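Local coordinates for protein serine protease inhibitor (PDB 2PEF) that probably inhibits serine proteases as a member of the serpin family, held here in the latent state, with an N terminus that traps the metastable native form, at residues Asp15-Leu20 / Asn361-Ile366; Leu203-Glu208 / Ile248-Asn253; Ile233-Tyr238 / Pro350-Ile355. All blocks are in the same frame, centred on the assembly; numbering follows the deposited sequence.

Contact 1 of 3, residues Asp15-Leu20 / Asn361-Ile366; sequences DFSIEL and NLPIFI
The hydroxyl of S17 is gripped from two sources: OG accepts a hydrogen bond from a water that also reaches P363, and donates one to T13 O one turn back in the same helix. The water lies 2.7 Å from S17 OG and 2.9 Å from P363 O, and donates to both, so a single molecule joins the N-terminal helix 7-22 to strand 362-372 where no direct hydrogen bond spans the gap. This is helix-on-sheet packing in the serpin fold, with the first long helix lying against the C-terminal strand. OG stands beside the backbone N of S17 (chi1 -66°), a setting that leaves it within reach of T13 while CB of the same residue is turned to the proline ring. There S17 CB meets the CG corner of P363 at 3.9 Å. Beyond P363 the strand turns a corner at a classic beta bulge, in which I364 and F365 both face I355, and I366 then swings its side chain back to the helix. F247, from helix 244-252, touches both I18 and P363. The last point of contact is purely apolar: I366, its CG1 anti to the backbone N (chi1 -174°), reaches out as an extended chain that crosses I18 at about a right angle, and the terminal methyls I18 CD1 and I366 CD1 meet at 3.8 Å.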
loop_
_atom_site.group_PDB
_atom_site.type_symbol
_atom_site.label_atom_id
_atom_site.label_comp_id
_atom_site.label_asym_id
_atom_site.label_seq_id
_atom_site.Cartn_x
_atom_site.Cartn_y
_atom_site.Cartn_z
ATOM N N ASP A 15 10.323 -3.168 -8.131
ATOM C CA ASP A 15 10.779 -4.447 -7.568
ATOM C C ASP A 15 10.313 -4.644 -6.123
ATOM O O ASP A 15 9.788 -5.705 -5.779
ATOM C CB ASP A 15 12.302 -4.586 -7.670
ATOM C CG ASP A 15 12.753 -5.202 -8.992
ATOM O OD1 ASP A 15 11.896 -5.498 -9.851
ATOM O OD2 ASP A 15 13.973 -5.399 -9.174
ATOM N N PHE A 16 10.510 -3.627 -5.284
ATOM C CA PHE A 16 10.029 -3.665 -3.900
ATOM C C PHE A 16 8.522 -3.896 -3.850
ATOM O O PHE A 16 8.038 -4.733 -3.082
ATOM C CB PHE A 16 10.370 -2.366 -3.163
ATOM C CG PHE A 16 9.628 -2.191 -1.861
ATOM C CD1 PHE A 16 10.103 -2.776 -0.690
ATOM C CD2 PHE A 16 8.454 -1.439 -1.807
ATOM C CE1 PHE A 16 9.411 -2.614 0.513
ATOM C CE2 PHE A 16 7.764 -1.274 -0.613
ATOM C CZ PHE A 16 8.243 -1.858 0.546
ATOM N N SER A 17 7.798 -3.141 -4.673
ATOM C CA SER A 17 6.340 -3.182 -4.709
ATOM C C SER A 17 5.815 -4.571 -5.049
ATOM O O SER A 17 4.921 -5.088 -4.369
ATOM C CB SER A 17 5.803 -2.146 -5.703
ATOM O OG SER A 17 6.089 -0.829 -5.250
ATOM N N ILE A 18 6.375 -5.177 -6.095
ATOM C CA ILE A 18 5.928 -6.497 -6.548
ATOM C C ILE A 18 6.381 -7.616 -5.606
ATOM O O ILE A 18 5.633 -8.562 -5.360
ATOM C CB ILE A 18 6.321 -6.763 -8.033
ATOM C CG1 ILE A 18 5.641 -5.739 -8.958
ATOM C CG2 ILE A 18 5.978 -8.196 -8.462
ATOM C CD1 ILE A 18 4.105 -5.678 -8.859
ATOM N N GLU A 19 7.586 -7.501 -5.056
ATOM C CA GLU A 19 8.038 -8.481 -4.066
ATOM C C GLU A 19 7.171 -8.418 -2.807
ATOM O O GLU A 19 6.804 -9.451 -2.243
ATOM C CB GLU A 19 9.518 -8.308 -3.723
ATOM C CG GLU A 19 10.471 -8.687 -4.856
ATOM C CD GLU A 19 10.225 -10.085 -5.411
ATOM O OE1 GLU A 19 10.213 -11.047 -4.618
ATOM O OE2 GLU A 19 10.040 -10.216 -6.644
ATOM N N LEU A 20 6.827 -7.203 -2.384
ATOM C CA LEU A 20 5.905 -7.018 -1.268
ATOM C C LEU A 20 4.549 -7.658 -1.576
ATOM O O LEU A 20 4.048 -8.460 -0.789
ATOM C CB LEU A 20 5.739 -5.528 -0.943
ATOM C CG LEU A 20 5.067 -5.149 0.376
ATOM C CD1 LEU A 20 5.869 -5.651 1.578
ATOM C CD2 LEU A 20 4.877 -3.637 0.450
ATOM N N ASN A 361 4.013 4.558 -13.710
ATOM C CA ASN A 361 3.424 3.211 -13.761
ATOM C C ASN A 361 3.565 2.411 -12.458
ATOM O O ASN A 361 3.293 1.209 -12.421
ATOM C CB ASN A 361 3.917 2.419 -14.976
ATOM C CG ASN A 361 3.340 2.937 -16.270
ATOM O OD1 ASN A 361 2.276 3.556 -16.281
ATOM N ND2 ASN A 361 4.037 2.691 -17.373
ATOM N N LEU A 362 3.949 3.096 -11.381
ATOM C CA LEU A 362 4.069 2.470 -10.065
ATOM C C LEU A 362 2.709 2.227 -9.411
ATOM O O LEU A 362 1.827 3.082 -9.479
ATOM C CB LEU A 362 4.943 3.323 -9.142
ATOM C CG LEU A 362 6.440 3.348 -9.460
ATOM C CD1 LEU A 362 7.142 4.432 -8.651
ATOM C CD2 LEU A 362 7.078 1.989 -9.202
ATOM N N PRO A 363 2.536 1.057 -8.770
ATOM C CA PRO A 363 1.260 0.755 -8.123
ATOM C C PRO A 363 1.117 1.387 -6.737
ATOM O O PRO A 363 1.801 0.981 -5.787
ATOM C CB PRO A 363 1.279 -0.769 -8.021
ATOM C CG PRO A 363 2.725 -1.117 -7.885
ATOM C CD PRO A 363 3.501 -0.055 -8.637
ATOM N N ILE A 364 0.228 2.372 -6.632
ATOM C CA ILE A 364 -0.122 2.965 -5.339
ATOM C C ILE A 364 -0.821 1.920 -4.470
ATOM O O ILE A 364 -0.515 1.785 -3.287
ATOM C CB ILE A 364 -1.026 4.224 -5.501
ATOM C CG1 ILE A 364 -0.400 5.239 -6.472
ATOM C CG2 ILE A 364 -1.358 4.855 -4.143
ATOM C CD1 ILE A 364 0.921 5.850 -6.016
ATOM N N PHE A 365 -1.754 1.195 -5.086
ATOM C CA PHE A 365 -2.428 0.044 -4.493
ATOM C C PHE A 365 -2.341 -1.125 -5.465
ATOM O O PHE A 365 -2.362 -0.936 -6.690
ATOM C CB PHE A 365 -3.901 0.365 -4.220
ATOM C CG PHE A 365 -4.119 1.295 -3.059
ATOM C CD1 PHE A 365 -4.051 2.679 -3.230
ATOM C CD2 PHE A 365 -4.416 0.788 -1.794
ATOM C CE1 PHE A 365 -4.264 3.543 -2.156
ATOM C CE2 PHE A 365 -4.625 1.641 -0.714
ATOM C CZ PHE A 365 -4.549 3.019 -0.892
ATOM N N ILE A 366 -2.232 -2.333 -4.923
ATOM C CA ILE A 366 -2.240 -3.548 -5.743
ATOM C C ILE A 366 -2.915 -4.678 -4.959
ATOM O O ILE A 366 -2.686 -4.838 -3.758
ATOM C CB ILE A 366 -0.816 -3.921 -6.269
ATOM C CG1 ILE A 366 -0.880 -5.109 -7.237
ATOM C CG2 ILE A 366 0.161 -4.172 -5.115
ATOM C CD1 ILE A 366 0.367 -5.263 -8.112
HETATM O O HOH W 1 4.707 1.466 -5.775
#

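Contact 2 of 3, residues Leu203-Glu208 / Ile248-Asn253; sequences LYIEEE and IDLIKN
L250 sits at the packed centre of this contact, with I205 on one flank and E207 on another, while the side towards E206 and N253 is bridged by water. With CG between the backbone N and the carbonyl carbon (chi1 70°), L250 holds its CD1 methyl against I205, 4.1 Å from I205 CD1. The E207 chain bends at chi2 (-64°) and runs across L250 at about a right angle, so that E207 OE1 rests 3.6 Å from L250 CA and E207 CG is 3.9 Å from L250 CB. No direct hydrogen bond crosses to the helix. On the loose side, one water takes the N-H of E206 and lies 2.7 Å from E207 OE1, close also to L250 O; another donates to both E207 OE1 and N253 OD1. With an alanine at E207, these two waters would probably lose their shared carboxylate acceptor and L250 CB would be left open on one flank. In the serpin fold, strand 203-207 pairs with strands 210-216 and 255-273, and helix 244-252 bridges from it to helix 7-22, where I248 packs on Y11 and A14.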
loop_
_atom_site.group_PDB
_atom_site.type_symbol
_atom_site.label_atom_id
_atom_site.label_comp_id
_atom_site.label_asym_id
_atom_site.label_seq_id
_atom_site.Cartn_x
_atom_site.Cartn_y
_atom_site.Cartn_z
ATOM N N LEU A 203 -7.023 0.677 -23.756
ATOM C CA LEU A 203 -5.740 0.046 -23.503
ATOM C C LEU A 203 -5.997 -1.400 -23.138
ATOM O O LEU A 203 -6.725 -1.682 -22.184
ATOM C CB LEU A 203 -4.990 0.755 -22.377
ATOM C CG LEU A 203 -4.301 2.079 -22.706
ATOM C CD1 LEU A 203 -3.619 2.602 -21.460
ATOM C CD2 LEU A 203 -3.292 1.939 -23.849
ATOM N N TYR A 204 -5.412 -2.303 -23.923
ATOM C CA TYR A 204 -5.609 -3.737 -23.769
ATOM C C TYR A 204 -4.327 -4.406 -23.303
ATOM O O TYR A 204 -3.289 -4.313 -23.966
ATOM C CB TYR A 204 -6.033 -4.337 -25.106
ATOM C CG TYR A 204 -6.375 -5.814 -25.084
ATOM C CD1 TYR A 204 -7.339 -6.325 -24.209
ATOM C CD2 TYR A 204 -5.766 -6.695 -25.977
ATOM C CE1 TYR A 204 -7.667 -7.682 -24.212
ATOM C CE2 TYR A 204 -6.086 -8.049 -25.987
ATOM C CZ TYR A 204 -7.035 -8.537 -25.107
ATOM O OH TYR A 204 -7.339 -9.882 -25.137
ATOM N N ILE A 205 -4.403 -5.076 -22.157
ATOM C CA ILE A 205 -3.270 -5.824 -21.636
ATOM C C ILE A 205 -3.323 -7.226 -22.221
ATOM O O ILE A 205 -4.364 -7.888 -22.177
ATOM C CB ILE A 205 -3.284 -5.867 -20.088
ATOM C CG1 ILE A 205 -2.983 -4.477 -19.522
ATOM C CG2 ILE A 205 -2.284 -6.891 -19.547
ATOM C CD1 ILE A 205 -3.434 -4.290 -18.099
ATOM N N GLU A 206 -2.208 -7.656 -22.801
ATOM C CA GLU A 206 -2.107 -8.990 -23.368
ATOM C C GLU A 206 -0.728 -9.571 -23.097
ATOM O O GLU A 206 0.280 -9.141 -23.679
ATOM C CB GLU A 206 -2.401 -8.957 -24.868
ATOM C CG GLU A 206 -2.682 -10.311 -25.489
ATOM C CD GLU A 206 -2.728 -10.229 -27.002
ATOM O OE1 GLU A 206 -1.669 -9.987 -27.619
ATOM O OE2 GLU A 206 -3.821 -10.397 -27.576
ATOM N N GLU A 207 -0.691 -10.549 -22.197
ATOM C CA GLU A 207 0.558 -11.211 -21.846
ATOM C C GLU A 207 0.377 -12.716 -21.911
ATOM O O GLU A 207 -0.707 -13.204 -22.225
ATOM C CB GLU A 207 1.028 -10.783 -20.449
ATOM C CG GLU A 207 1.338 -9.293 -20.302
ATOM C CD GLU A 207 2.506 -8.820 -21.166
ATOM O OE1 GLU A 207 2.473 -7.657 -21.611
ATOM O OE2 GLU A 207 3.458 -9.598 -21.399
ATOM N N GLU A 208 1.441 -13.458 -21.629
ATOM C CA GLU A 208 1.312 -14.900 -21.524
ATOM C C GLU A 208 0.374 -15.205 -20.363
ATOM O O GLU A 208 0.533 -14.667 -19.263
ATOM C CB GLU A 208 2.674 -15.572 -21.339
ATOM C CG GLU A 208 3.628 -15.379 -22.516
ATOM C CD GLU A 208 3.057 -15.855 -23.845
ATOM O OE1 GLU A 208 2.835 -17.073 -24.010
ATOM O OE2 GLU A 208 2.842 -15.004 -24.733
ATOM N N ILE A 248 5.813 -3.163 -14.805
ATOM C CA ILE A 248 5.949 -1.911 -15.553
ATOM C C ILE A 248 5.768 -2.188 -17.045
ATOM O O ILE A 248 5.061 -1.448 -17.739
ATOM C CB ILE A 248 7.302 -1.186 -15.279
ATOM C CG1 ILE A 248 7.483 -0.864 -13.787
ATOM C CG2 ILE A 248 7.423 0.085 -16.122
ATOM C CD1 ILE A 248 6.435 0.083 -13.175
ATOM N N ASP A 249 6.384 -3.270 -17.525
ATOM C CA ASP A 249 6.331 -3.631 -18.946
ATOM C C ASP A 249 4.935 -3.978 -19.452
ATOM O O ASP A 249 4.586 -3.628 -20.572
ATOM C CB ASP A 249 7.305 -4.773 -19.259
ATOM C CG ASP A 249 8.749 -4.312 -19.326
ATOM O OD1 ASP A 249 9.010 -3.101 -19.152
ATOM O OD2 ASP A 249 9.632 -5.166 -19.556
ATOM N N LEU A 250 4.137 -4.667 -18.641
ATOM C CA LEU A 250 2.799 -5.048 -19.081
ATOM C C LEU A 250 1.890 -3.828 -19.276
ATOM O O LEU A 250 1.014 -3.840 -20.143
ATOM C CB LEU A 250 2.174 -6.110 -18.163
ATOM C CG LEU A 250 1.726 -5.786 -16.735
ATOM C CD1 LEU A 250 0.314 -5.212 -16.720
ATOM C CD2 LEU A 250 1.780 -7.045 -15.880
ATOM N N ILE A 251 2.124 -2.778 -18.488
ATOM C CA ILE A 251 1.400 -1.516 -18.637
ATOM C C ILE A 251 1.924 -0.747 -19.851
ATOM O O ILE A 251 1.139 -0.263 -20.672
ATOM C CB ILE A 251 1.495 -0.630 -17.361
ATOM C CG1 ILE A 251 0.794 -1.301 -16.177
ATOM C CG2 ILE A 251 0.902 0.756 -17.615
ATOM C CD1 ILE A 251 1.227 -0.767 -14.820
ATOM N N LYS A 252 3.251 -0.639 -19.953
ATOM C CA LYS A 252 3.904 0.011 -21.090
ATOM C C LYS A 252 3.531 -0.655 -22.415
ATOM O O LYS A 252 3.380 0.017 -23.435
ATOM C CB LYS A 252 5.427 -0.002 -20.922
ATOM C CG LYS A 252 5.961 1.017 -19.939
ATOM C CD LYS A 252 7.481 1.045 -19.970
ATOM C CE LYS A 252 8.026 2.196 -19.143
ATOM N NZ LYS A 252 9.516 2.204 -19.125
ATOM N N ASN A 253 3.377 -1.976 -22.389
ATOM C CA ASN A 253 3.119 -2.739 -23.609
ATOM C C ASN A 253 1.638 -2.915 -23.938
ATOM O O ASN A 253 1.293 -3.579 -24.922
ATOM C CB ASN A 253 3.845 -4.091 -23.573
ATOM C CG ASN A 253 5.366 -3.946 -23.595
ATOM O OD1 ASN A 253 6.084 -4.755 -23.003
ATOM N ND2 ASN A 253 5.861 -2.909 -24.268
HETATM O O HOH W 2 0.380 -6.025 -21.963
HETATM O O HOH W 3 0.399 -6.281 -24.740
HETATM O O HOH W 4 5.090 -6.922 -21.285
#

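Contact 3 of 3, residues Ile233-Tyr238 / Pro350-Ile355; sequences ISVNEY and PFIFAI
V235 and P350 make the closest touch here: V235 CG2 presses on P350 CG at 3.4 Å, tighter than usual van der Waals contact, and lies 3.8 Å from P350 CB. The setting is a short helix laid on a face of sheet B of the serpin fold, with helix 235-241 resting against strand 345-357. V235 and Y238, a turn apart and so on the same side of the helix, form a shallow fork round I352. The V235 branch not used on the proline, CG1, is anti to the backbone N (chi1 159°) and comes to 4.3 Å from I352 CD1. From the other prong, Y238 CD2 approaches the same methyl at 4.1 Å, the ring having been carried out from the helix by a first torsion that puts CG anti to the backbone N (chi1 177°). The delta methyl of I352 therefore meets both helix residues.

In the next shell, L370 of strand 362-372 touches both V235 and P350, and Y238 spreads onto I227 and P229 of strand 222-229. The strand itself is paired on two sides, I352 with I227 and F351 with V369, while F351 turns its side chain away from the helix, onto L263, P264 and F266 of strand 255-273. What fixes the helix start is an N-cap. Y238 N bonds to S234 O to close the first turn, and S234 OG accepts from E237 N at 2.9 Å with an N-H...O angle of 157°.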
loop_
_atom_site.group_PDB
_atom_site.type_symbol
_atom_site.label_atom_id
_atom_site.label_comp_id
_atom_site.label_asym_id
_atom_site.label_seq_id
_atom_site.Cartn_x
_atom_site.Cartn_y
_atom_site.Cartn_z
ATOM N N ILE A 233 -3.433 -21.041 -16.038
ATOM C CA ILE A 233 -2.590 -20.636 -14.911
ATOM C C ILE A 233 -3.465 -20.263 -13.721
ATOM O O ILE A 233 -4.564 -19.748 -13.903
ATOM C CB ILE A 233 -1.640 -19.461 -15.290
ATOM C CG1 ILE A 233 -0.428 -19.407 -14.348
ATOM C CG2 ILE A 233 -2.384 -18.120 -15.315
ATOM C CD1 ILE A 233 0.749 -18.624 -14.903
ATOM N N SER A 234 -2.978 -20.526 -12.511
ATOM C CA SER A 234 -3.689 -20.098 -11.307
ATOM C C SER A 234 -3.364 -18.643 -10.973
ATOM O O SER A 234 -2.381 -18.086 -11.469
ATOM C CB SER A 234 -3.319 -20.996 -10.129
ATOM O OG SER A 234 -1.994 -20.740 -9.710
ATOM N N VAL A 235 -4.195 -18.027 -10.135
ATOM C CA VAL A 235 -3.930 -16.673 -9.643
ATOM C C VAL A 235 -2.574 -16.609 -8.932
ATOM O O VAL A 235 -1.790 -15.689 -9.175
ATOM C CB VAL A 235 -5.079 -16.162 -8.731
ATOM C CG1 VAL A 235 -4.624 -15.024 -7.811
ATOM C CG2 VAL A 235 -6.244 -15.703 -9.587
ATOM N N ASN A 236 -2.292 -17.605 -8.091
ATOM C CA ASN A 236 -1.055 -17.631 -7.317
ATOM C C ASN A 236 0.188 -17.872 -8.165
ATOM O O ASN A 236 1.233 -17.278 -7.916
ATOM C CB ASN A 236 -1.138 -18.652 -6.177
ATOM C CG ASN A 236 -1.973 -18.155 -5.013
ATOM O OD1 ASN A 236 -2.327 -16.975 -4.947
ATOM N ND2 ASN A 236 -2.292 -19.050 -4.089
ATOM N N GLU A 237 0.067 -18.731 -9.174
ATOM C CA GLU A 237 1.186 -18.985 -10.071
ATOM C C GLU A 237 1.429 -17.775 -10.960
ATOM O O GLU A 237 2.573 -17.416 -11.219
ATOM C CB GLU A 237 0.974 -20.242 -10.914
ATOM C CG GLU A 237 2.153 -20.588 -11.835
ATOM C CD GLU A 237 3.497 -20.663 -11.111
ATOM O OE1 GLU A 237 3.597 -21.374 -10.088
ATOM O OE2 GLU A 237 4.455 -20.006 -11.576
ATOM N N TYR A 238 0.359 -17.132 -11.420
ATOM C CA TYR A 238 0.537 -15.899 -12.181
ATOM C C TYR A 238 1.280 -14.840 -11.363
ATOM O O TYR A 238 2.199 -14.187 -11.861
ATOM C CB TYR A 238 -0.797 -15.344 -12.705
ATOM C CG TYR A 238 -0.592 -14.039 -13.434
ATOM C CD1 TYR A 238 -0.215 -14.018 -14.776
ATOM C CD2 TYR A 238 -0.721 -12.822 -12.763
ATOM C CE1 TYR A 238 0.009 -12.811 -15.434
ATOM C CE2 TYR A 238 -0.496 -11.624 -13.405
ATOM C CZ TYR A 238 -0.135 -11.623 -14.738
ATOM O OH TYR A 238 0.085 -10.424 -15.366
ATOM N N PRO A 350 -11.230 -14.857 -11.177
ATOM C CA PRO A 350 -10.626 -13.898 -10.261
ATOM C C PRO A 350 -9.628 -13.040 -11.024
ATOM O O PRO A 350 -9.215 -13.411 -12.130
ATOM C CB PRO A 350 -9.910 -14.786 -9.238
ATOM C CG PRO A 350 -9.620 -16.038 -9.976
ATOM C CD PRO A 350 -10.754 -16.232 -10.923
ATOM N N PHE A 351 -9.263 -11.896 -10.455
ATOM C CA PHE A 351 -8.373 -10.975 -11.142
ATOM C C PHE A 351 -7.469 -10.194 -10.206
ATOM O O PHE A 351 -7.747 -10.069 -9.018
ATOM C CB PHE A 351 -9.163 -10.026 -12.057
ATOM C CG PHE A 351 -10.133 -9.131 -11.335
ATOM C CD1 PHE A 351 -9.744 -7.858 -10.909
ATOM C CD2 PHE A 351 -11.444 -9.539 -11.109
ATOM C CE1 PHE A 351 -10.642 -7.019 -10.256
ATOM C CE2 PHE A 351 -12.347 -8.705 -10.454
ATOM C CZ PHE A 351 -11.946 -7.442 -10.033
ATOM N N ILE A 352 -6.380 -9.690 -10.775
ATOM C CA ILE A 352 -5.418 -8.855 -10.073
ATOM C C ILE A 352 -5.703 -7.433 -10.524
ATOM O O ILE A 352 -6.078 -7.211 -11.672
ATOM C CB ILE A 352 -3.954 -9.271 -10.427
ATOM C CG1 ILE A 352 -3.597 -10.621 -9.794
ATOM C CG2 ILE A 352 -2.927 -8.218 -9.977
ATOM C CD1 ILE A 352 -4.067 -11.830 -10.568
ATOM N N PHE A 353 -5.563 -6.470 -9.623
ATOM C CA PHE A 353 -5.731 -5.078 -10.020
ATOM C C PHE A 353 -4.691 -4.196 -9.355
ATOM O O PHE A 353 -4.071 -4.582 -8.358
ATOM C CB PHE A 353 -7.145 -4.577 -9.700
ATOM C CG PHE A 353 -7.416 -4.457 -8.236
ATOM C CD1 PHE A 353 -7.125 -3.279 -7.551
ATOM C CD2 PHE A 353 -7.962 -5.521 -7.539
ATOM C CE1 PHE A 353 -7.362 -3.176 -6.186
ATOM C CE2 PHE A 353 -8.201 -5.430 -6.173
ATOM C CZ PHE A 353 -7.906 -4.252 -5.495
ATOM N N ALA A 354 -4.519 -3.005 -9.918
ATOM C CA ALA A 354 -3.657 -2.000 -9.335
ATOM C C ALA A 354 -4.226 -0.624 -9.629
ATOM O O ALA A 354 -4.873 -0.413 -10.657
ATOM C CB ALA A 354 -2.258 -2.117 -9.874
ATOM N N ILE A 355 -4.007 0.292 -8.693
ATOM C CA ILE A 355 -4.219 1.709 -8.925
ATOM C C ILE A 355 -2.825 2.275 -9.179
ATOM O O ILE A 355 -1.965 2.223 -8.294
ATOM C CB ILE A 355 -4.882 2.390 -7.708
ATOM C CG1 ILE A 355 -6.273 1.782 -7.463
ATOM C CG2 ILE A 355 -4.941 3.905 -7.907
ATOM C CD1 ILE A 355 -6.892 2.160 -6.136
#

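Overall arrangement
The three contacts form a compact triangle, their centres 14 to 15 Å apart, and illustrate how a serpin brings distant parts of the sequence together in the fold. Along the chain the segments come in the order 15-20, 203-208, 233-238, 248-253, 350-355 and 361-366, so contact 1 spans the others while contacts 2 and 3 interlock. The consecutive helices 235-241 and 244-252 serve contacts 3 and 2, and Y238 OH lies 3.8 Å from L250 CD2. Contacts 1 and 3 share the neighbouring strands 345-357 and 362-372; N361 packs on helix 244-252. The N-terminal helix, the two consecutive helices and the last two strands are thus drawn from both ends and the middle of the sequence.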